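Local coordinates for putative sortase (Streptococcus pneumoniae, PDB 2W1K), which probably acts as a pilus-associated class C sortase, a transpeptidase that covalently links pilin subunits during assembly of the pneumococcal pilus fibre, at residues Y54-L67 with P77-L91. Numbering follows the deposited sequence.
Sequences YQVSDDPDAVYGYL and PVYLGADYHHLGMGL
Gly65 and Val78 form an antiparallel hydrogen-bonded pair, Val78 N donating to Gly65 O at 2.7 Å; Tyr64 and Gly65 both face Val78, a classic beta bulge, in which Val78 O accepts from Tyr64 N at 2.8 Å and weakly from Gly65 N. Past the bulge, waters link the incoming loop to the strand: one donates to Pro60 O and Ala62 O and accepts from Leu80 N; a second joins Pro60 O to Leu80 O. Leu80 is gripped by three side chains of 54-67, those of Tyr54, Val56 and Tyr64. Its CB sits over the centre of one face of the Tyr54 ring in a CH-pi contact (3.7 Å to the centroid), and its two methyls diverge, CD1 toward Val56 CB, and CD2 to Tyr64 CG, 3.6 Å apart. Tyr54 OH is hydrogen-bonded to His93, and Tyr64 OH to Ser28 on helix 18-34. These strands are the first hairpin of the sortase beta-sheet, and the chain from Tyr54 onward leads into it from the N-terminal helices. In the next pair, Tyr66 with Pro77, which is non-hydrogen-bonded, Pro77 CA lies over one face of the Tyr66 ring, while Leu67 CB packs on Val78 CG2. Where helix 84-89 begins, His86 is held by both ring nitrogens: NE2 donates to Asp61 OD1 (2.6 Å, 164°), on the anti side and 32° out of the carboxylate plane, and ND1 to Gly81 O at 2.6 Å. With CG anti to the carbonyl carbon (chi1 -69°), the imidazole bridges the two acceptors, its plane nearly perpendicular to the carboxylate. Asp61 OD2 meets the edge of His85 at CE1, 3.3 Å away.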
loop_
_atom_site.group_PDB
_atom_site.type_symbol
_atom_site.label_atom_id
_atom_site.label_comp_id
_atom_site.label_asym_id
_atom_site.label_seq_id
_atom_site.Cartn_x
_atom_site.Cartn_y
_atom_site.Cartn_z
ATOM N N TYR A 54 -5.879 11.893 -7.920
ATOM C CA TYR A 54 -4.664 12.020 -7.149
ATOM C C TYR A 54 -3.739 13.084 -7.708
ATOM O O TYR A 54 -3.033 13.712 -6.940
ATOM C CB TYR A 54 -3.923 10.689 -7.121
ATOM C CG TYR A 54 -4.460 9.681 -6.145
ATOM C CD1 TYR A 54 -5.608 8.966 -6.449
ATOM C CD2 TYR A 54 -3.765 9.383 -4.922
ATOM C CE1 TYR A 54 -6.087 7.972 -5.592
ATOM C CE2 TYR A 54 -4.236 8.408 -4.079
ATOM C CZ TYR A 54 -5.403 7.703 -4.391
ATOM O OH TYR A 54 -5.885 6.695 -3.552
ATOM N N GLN A 55 -3.708 13.272 -9.025
ATOM C CA GLN A 55 -2.750 14.214 -9.663
ATOM C C GLN A 55 -1.314 13.888 -9.224
ATOM O O GLN A 55 -0.512 14.775 -8.852
ATOM C CB GLN A 55 -3.074 15.691 -9.342
ATOM C CG GLN A 55 -4.482 16.020 -9.609
ATOM C CD GLN A 55 -4.843 17.502 -9.507
ATOM O OE1 GLN A 55 -4.390 18.214 -8.601
ATOM N NE2 GLN A 55 -5.729 17.971 -10.421
ATOM N N VAL A 56 -0.999 12.620 -9.159
ATOM C CA VAL A 56 0.384 12.238 -8.807
ATOM C C VAL A 56 1.064 11.836 -10.181
ATOM O O VAL A 56 2.166 12.267 -10.522
ATOM C CB VAL A 56 0.402 11.070 -7.723
ATOM C CG1 VAL A 56 1.751 10.344 -7.674
ATOM C CG2 VAL A 56 -0.164 11.572 -6.320
ATOM N N SER A 57 0.316 11.124 -11.003
ATOM C CA SER A 57 0.860 10.730 -12.328
ATOM C C SER A 57 -0.039 11.276 -13.456
ATOM O O SER A 57 -1.249 11.464 -13.227
ATOM C CB SER A 57 0.863 9.168 -12.441
ATOM O OG SER A 57 1.452 8.861 -13.725
ATOM N N ASP A 58 0.465 11.379 -14.689
ATOM C CA ASP A 58 -0.428 11.751 -15.785
ATOM C C ASP A 58 -1.377 10.627 -16.172
ATOM O O ASP A 58 -2.303 10.837 -16.895
ATOM C CB ASP A 58 0.385 12.058 -17.057
ATOM C CG ASP A 58 0.760 13.539 -17.185
ATOM O OD1 ASP A 58 1.596 14.037 -16.350
ATOM O OD2 ASP A 58 0.247 14.217 -18.148
ATOM N N ASP A 59 -1.038 9.402 -15.795
ATOM C CA ASP A 59 -1.812 8.233 -16.069
ATOM C C ASP A 59 -2.457 7.765 -14.734
ATOM O O ASP A 59 -1.807 7.279 -13.807
ATOM C CB ASP A 59 -0.819 7.165 -16.611
ATOM C CG ASP A 59 -1.497 5.831 -16.881
ATOM O OD1 ASP A 59 -2.737 5.682 -16.625
ATOM O OD2 ASP A 59 -0.765 4.907 -17.336
ATOM N N PRO A 60 -3.753 7.942 -14.618
ATOM C CA PRO A 60 -4.507 7.520 -13.440
ATOM C C PRO A 60 -4.308 6.016 -13.069
ATOM O O PRO A 60 -4.431 5.658 -11.872
ATOM C CB PRO A 60 -5.954 7.814 -13.834
ATOM C CG PRO A 60 -5.790 8.928 -14.953
ATOM C CD PRO A 60 -4.631 8.429 -15.708
ATOM N N ASP A 61 -3.976 5.167 -14.044
ATOM C CA ASP A 61 -3.708 3.745 -13.791
ATOM C C ASP A 61 -2.205 3.320 -13.749
ATOM O O ASP A 61 -1.951 2.128 -13.826
ATOM C CB ASP A 61 -4.406 2.877 -14.792
ATOM C CG ASP A 61 -5.919 3.087 -14.778
ATOM O OD1 ASP A 61 -6.528 3.390 -13.689
ATOM O OD2 ASP A 61 -6.510 2.989 -15.869
ATOM N N ALA A 62 -1.230 4.247 -13.569
ATOM C CA ALA A 62 0.133 3.808 -13.510
ATOM C C ALA A 62 0.371 3.087 -12.165
ATOM O O ALA A 62 -0.253 3.391 -11.146
ATOM C CB ALA A 62 1.100 5.013 -13.660
ATOM N N VAL A 63 1.271 2.125 -12.180
ATOM C CA VAL A 63 1.711 1.537 -10.956
ATOM C C VAL A 63 2.483 2.603 -10.107
ATOM O O VAL A 63 3.484 3.227 -10.565
ATOM C CB VAL A 63 2.612 0.371 -11.263
ATOM C CG1 VAL A 63 3.178 -0.162 -9.989
ATOM C CG2 VAL A 63 1.775 -0.708 -12.065
ATOM N N TYR A 64 1.989 2.839 -8.886
ATOM C CA TYR A 64 2.630 3.810 -8.081
ATOM C C TYR A 64 3.865 3.234 -7.264
ATOM O O TYR A 64 4.842 3.977 -6.979
ATOM C CB TYR A 64 1.574 4.352 -7.115
ATOM C CG TYR A 64 2.163 5.361 -6.088
ATOM C CD1 TYR A 64 2.635 6.604 -6.495
ATOM C CD2 TYR A 64 2.212 5.048 -4.709
ATOM C CE1 TYR A 64 3.172 7.516 -5.574
ATOM C CE2 TYR A 64 2.772 5.955 -3.785
ATOM C CZ TYR A 64 3.196 7.182 -4.234
ATOM O OH TYR A 64 3.666 8.092 -3.338
ATOM N N GLY A 65 3.758 1.972 -6.817
ATOM C CA GLY A 65 4.802 1.305 -6.001
ATOM C C GLY A 65 4.664 -0.199 -6.113
ATOM O O GLY A 65 3.710 -0.693 -6.740
ATOM N N TYR A 66 5.638 -0.932 -5.559
ATOM C CA TYR A 66 5.489 -2.374 -5.395
ATOM C C TYR A 66 5.557 -2.771 -3.953
ATOM O O TYR A 66 6.389 -2.240 -3.192
ATOM C CB TYR A 66 6.552 -3.191 -6.173
ATOM C CG TYR A 66 6.016 -3.582 -7.488
ATOM C CD1 TYR A 66 6.022 -2.647 -8.499
ATOM C CD2 TYR A 66 5.554 -4.862 -7.762
ATOM C CE1 TYR A 66 5.568 -2.921 -9.728
ATOM C CE2 TYR A 66 5.037 -5.167 -9.066
ATOM C CZ TYR A 66 5.075 -4.158 -9.985
ATOM O OH TYR A 66 4.650 -4.240 -11.260
ATOM N N LEU A 67 4.746 -3.761 -3.606
ATOM C CA LEU A 67 4.640 -4.142 -2.231
ATOM C C LEU A 67 4.928 -5.665 -2.102
ATOM O O LEU A 67 4.428 -6.513 -2.884
ATOM C CB LEU A 67 3.224 -3.789 -1.694
ATOM C CG LEU A 67 2.969 -4.090 -0.199
ATOM C CD1 LEU A 67 1.858 -3.171 0.316
ATOM C CD2 LEU A 67 2.495 -5.570 0.043
ATOM N N PRO A 77 1.975 -5.081 -7.603
ATOM C CA PRO A 77 1.858 -3.641 -7.818
ATOM C C PRO A 77 0.871 -2.955 -6.920
ATOM O O PRO A 77 -0.175 -3.505 -6.515
ATOM C CB PRO A 77 1.367 -3.551 -9.270
ATOM C CG PRO A 77 0.659 -4.887 -9.446
ATOM C CD PRO A 77 1.456 -5.861 -8.749
ATOM N N VAL A 78 1.178 -1.715 -6.588
ATOM C CA VAL A 78 0.168 -0.924 -5.894
ATOM C C VAL A 78 -0.340 0.208 -6.822
ATOM O O VAL A 78 0.490 1.058 -7.377
ATOM C CB VAL A 78 0.756 -0.304 -4.566
ATOM C CG1 VAL A 78 -0.306 0.551 -3.814
ATOM C CG2 VAL A 78 1.368 -1.433 -3.652
ATOM N N TYR A 79 -1.674 0.262 -6.951
ATOM C CA TYR A 79 -2.316 1.353 -7.727
ATOM C C TYR A 79 -2.893 2.437 -6.834
ATOM O O TYR A 79 -3.016 2.306 -5.637
ATOM C CB TYR A 79 -3.405 0.811 -8.677
ATOM C CG TYR A 79 -2.858 -0.131 -9.751
ATOM C CD1 TYR A 79 -2.336 0.328 -10.933
ATOM C CD2 TYR A 79 -2.816 -1.484 -9.505
ATOM C CE1 TYR A 79 -1.783 -0.528 -11.861
ATOM C CE2 TYR A 79 -2.279 -2.328 -10.401
ATOM C CZ TYR A 79 -1.782 -1.860 -11.565
ATOM O OH TYR A 79 -1.327 -2.802 -12.456
ATOM N N LEU A 80 -3.237 3.552 -7.433
ATOM C CA LEU A 80 -3.852 4.662 -6.671
ATOM C C LEU A 80 -5.381 4.702 -6.806
ATOM O O LEU A 80 -5.937 5.031 -7.916
ATOM C CB LEU A 80 -3.279 5.998 -7.182
ATOM C CG LEU A 80 -1.744 6.128 -7.036
ATOM C CD1 LEU A 80 -1.346 7.533 -7.566
ATOM C CD2 LEU A 80 -1.330 5.930 -5.541
ATOM N N GLY A 81 -6.062 4.586 -5.666
ATOM C CA GLY A 81 -7.528 4.546 -5.690
ATOM C C GLY A 81 -8.145 3.144 -5.792
ATOM O O GLY A 81 -7.839 2.387 -6.674
ATOM N N ALA A 82 -8.997 2.789 -4.847
ATOM C CA ALA A 82 -9.263 1.413 -4.611
ATOM C C ALA A 82 -10.649 1.231 -5.221
ATOM O O ALA A 82 -11.599 1.332 -4.513
ATOM C CB ALA A 82 -9.316 1.137 -3.030
ATOM N N ASP A 83 -10.762 1.066 -6.526
ATOM C CA ASP A 83 -12.063 0.749 -7.150
ATOM C C ASP A 83 -11.984 -0.728 -7.619
ATOM O O ASP A 83 -10.957 -1.406 -7.485
ATOM C CB ASP A 83 -12.344 1.671 -8.337
ATOM C CG ASP A 83 -11.173 1.701 -9.301
ATOM O OD1 ASP A 83 -10.382 0.724 -9.297
ATOM O OD2 ASP A 83 -10.931 2.724 -9.982
ATOM N N TYR A 84 -13.066 -1.197 -8.212
ATOM C CA TYR A 84 -13.167 -2.541 -8.733
ATOM C C TYR A 84 -12.075 -2.822 -9.715
ATOM O O TYR A 84 -11.531 -3.904 -9.711
ATOM C CB TYR A 84 -14.527 -2.666 -9.478
ATOM C CG TYR A 84 -14.806 -4.022 -10.116
ATOM C CD1 TYR A 84 -15.639 -4.992 -9.438
ATOM C CD2 TYR A 84 -14.271 -4.381 -11.385
ATOM C CE1 TYR A 84 -15.970 -6.275 -10.033
ATOM C CE2 TYR A 84 -14.565 -5.676 -11.957
ATOM C CZ TYR A 84 -15.415 -6.589 -11.264
ATOM O OH TYR A 84 -15.703 -7.810 -11.802
ATOM N N HIS A 85 -11.828 -1.873 -10.624
ATOM C CA HIS A 85 -10.872 -2.023 -11.708
ATOM C C HIS A 85 -9.505 -2.252 -11.119
ATOM O O HIS A 85 -8.879 -3.297 -11.385
ATOM C CB HIS A 85 -10.953 -0.765 -12.587
ATOM C CG HIS A 85 -9.862 -0.619 -13.604
ATOM N ND1 HIS A 85 -9.151 0.561 -13.783
ATOM C CD2 HIS A 85 -9.332 -1.514 -14.484
ATOM C CE1 HIS A 85 -8.240 0.382 -14.733
ATOM N NE2 HIS A 85 -8.352 -0.851 -15.205
ATOM N N HIS A 86 -9.013 -1.310 -10.307
ATOM C CA HIS A 86 -7.685 -1.474 -9.682
ATOM C C HIS A 86 -7.557 -2.696 -8.751
ATOM O O HIS A 86 -6.523 -3.394 -8.685
ATOM C CB HIS A 86 -7.287 -0.239 -8.842
ATOM C CG HIS A 86 -7.002 0.971 -9.661
ATOM N ND1 HIS A 86 -7.050 2.262 -9.155
ATOM C CD2 HIS A 86 -6.769 1.097 -11.002
ATOM C CE1 HIS A 86 -6.864 3.114 -10.145
ATOM N NE2 HIS A 86 -6.648 2.429 -11.262
ATOM N N LEU A 87 -8.582 -2.926 -7.958
ATOM C CA LEU A 87 -8.527 -4.082 -7.072
ATOM C C LEU A 87 -8.596 -5.407 -7.810
ATOM O O LEU A 87 -8.241 -6.443 -7.229
ATOM C CB LEU A 87 -9.633 -4.036 -6.034
ATOM C CG LEU A 87 -9.414 -2.982 -4.908
ATOM C CD1 LEU A 87 -10.673 -2.943 -4.000
ATOM C CD2 LEU A 87 -8.116 -3.268 -4.122
ATOM N N GLY A 88 -9.041 -5.366 -9.078
ATOM C CA GLY A 88 -9.023 -6.561 -9.914
ATOM C C GLY A 88 -7.621 -6.773 -10.455
ATOM O O GLY A 88 -7.281 -7.874 -10.918
ATOM N N MET A 89 -6.784 -5.723 -10.427
ATOM C CA MET A 89 -5.425 -5.861 -11.001
ATOM C C MET A 89 -4.237 -5.907 -10.042
ATOM O O MET A 89 -3.088 -6.162 -10.490
ATOM C CB MET A 89 -5.178 -4.830 -12.156
ATOM C CG MET A 89 -5.489 -3.442 -11.814
ATOM S SD MET A 89 -5.888 -2.470 -13.355
ATOM C CE MET A 89 -4.501 -2.969 -14.347
ATOM N N GLY A 90 -4.470 -5.732 -8.746
ATOM C CA GLY A 90 -3.370 -5.619 -7.800
ATOM C C GLY A 90 -3.903 -5.025 -6.514
ATOM O O GLY A 90 -5.102 -5.260 -6.142
ATOM N N LEU A 91 -3.016 -4.318 -5.770
ATOM C CA LEU A 91 -3.408 -3.729 -4.462
ATOM C C LEU A 91 -3.691 -2.279 -4.754
ATOM O O LEU A 91 -3.280 -1.790 -5.799
ATOM C CB LEU A 91 -2.263 -3.843 -3.451
ATOM C CG LEU A 91 -1.752 -5.270 -3.331
ATOM C CD1 LEU A 91 -0.557 -5.327 -2.416
ATOM C CD2 LEU A 91 -2.975 -6.261 -2.846
HETATM O O HOH W 1 -2.841 3.906 -10.298
HETATM O O HOH W 2 -5.904 7.020 -10.028
#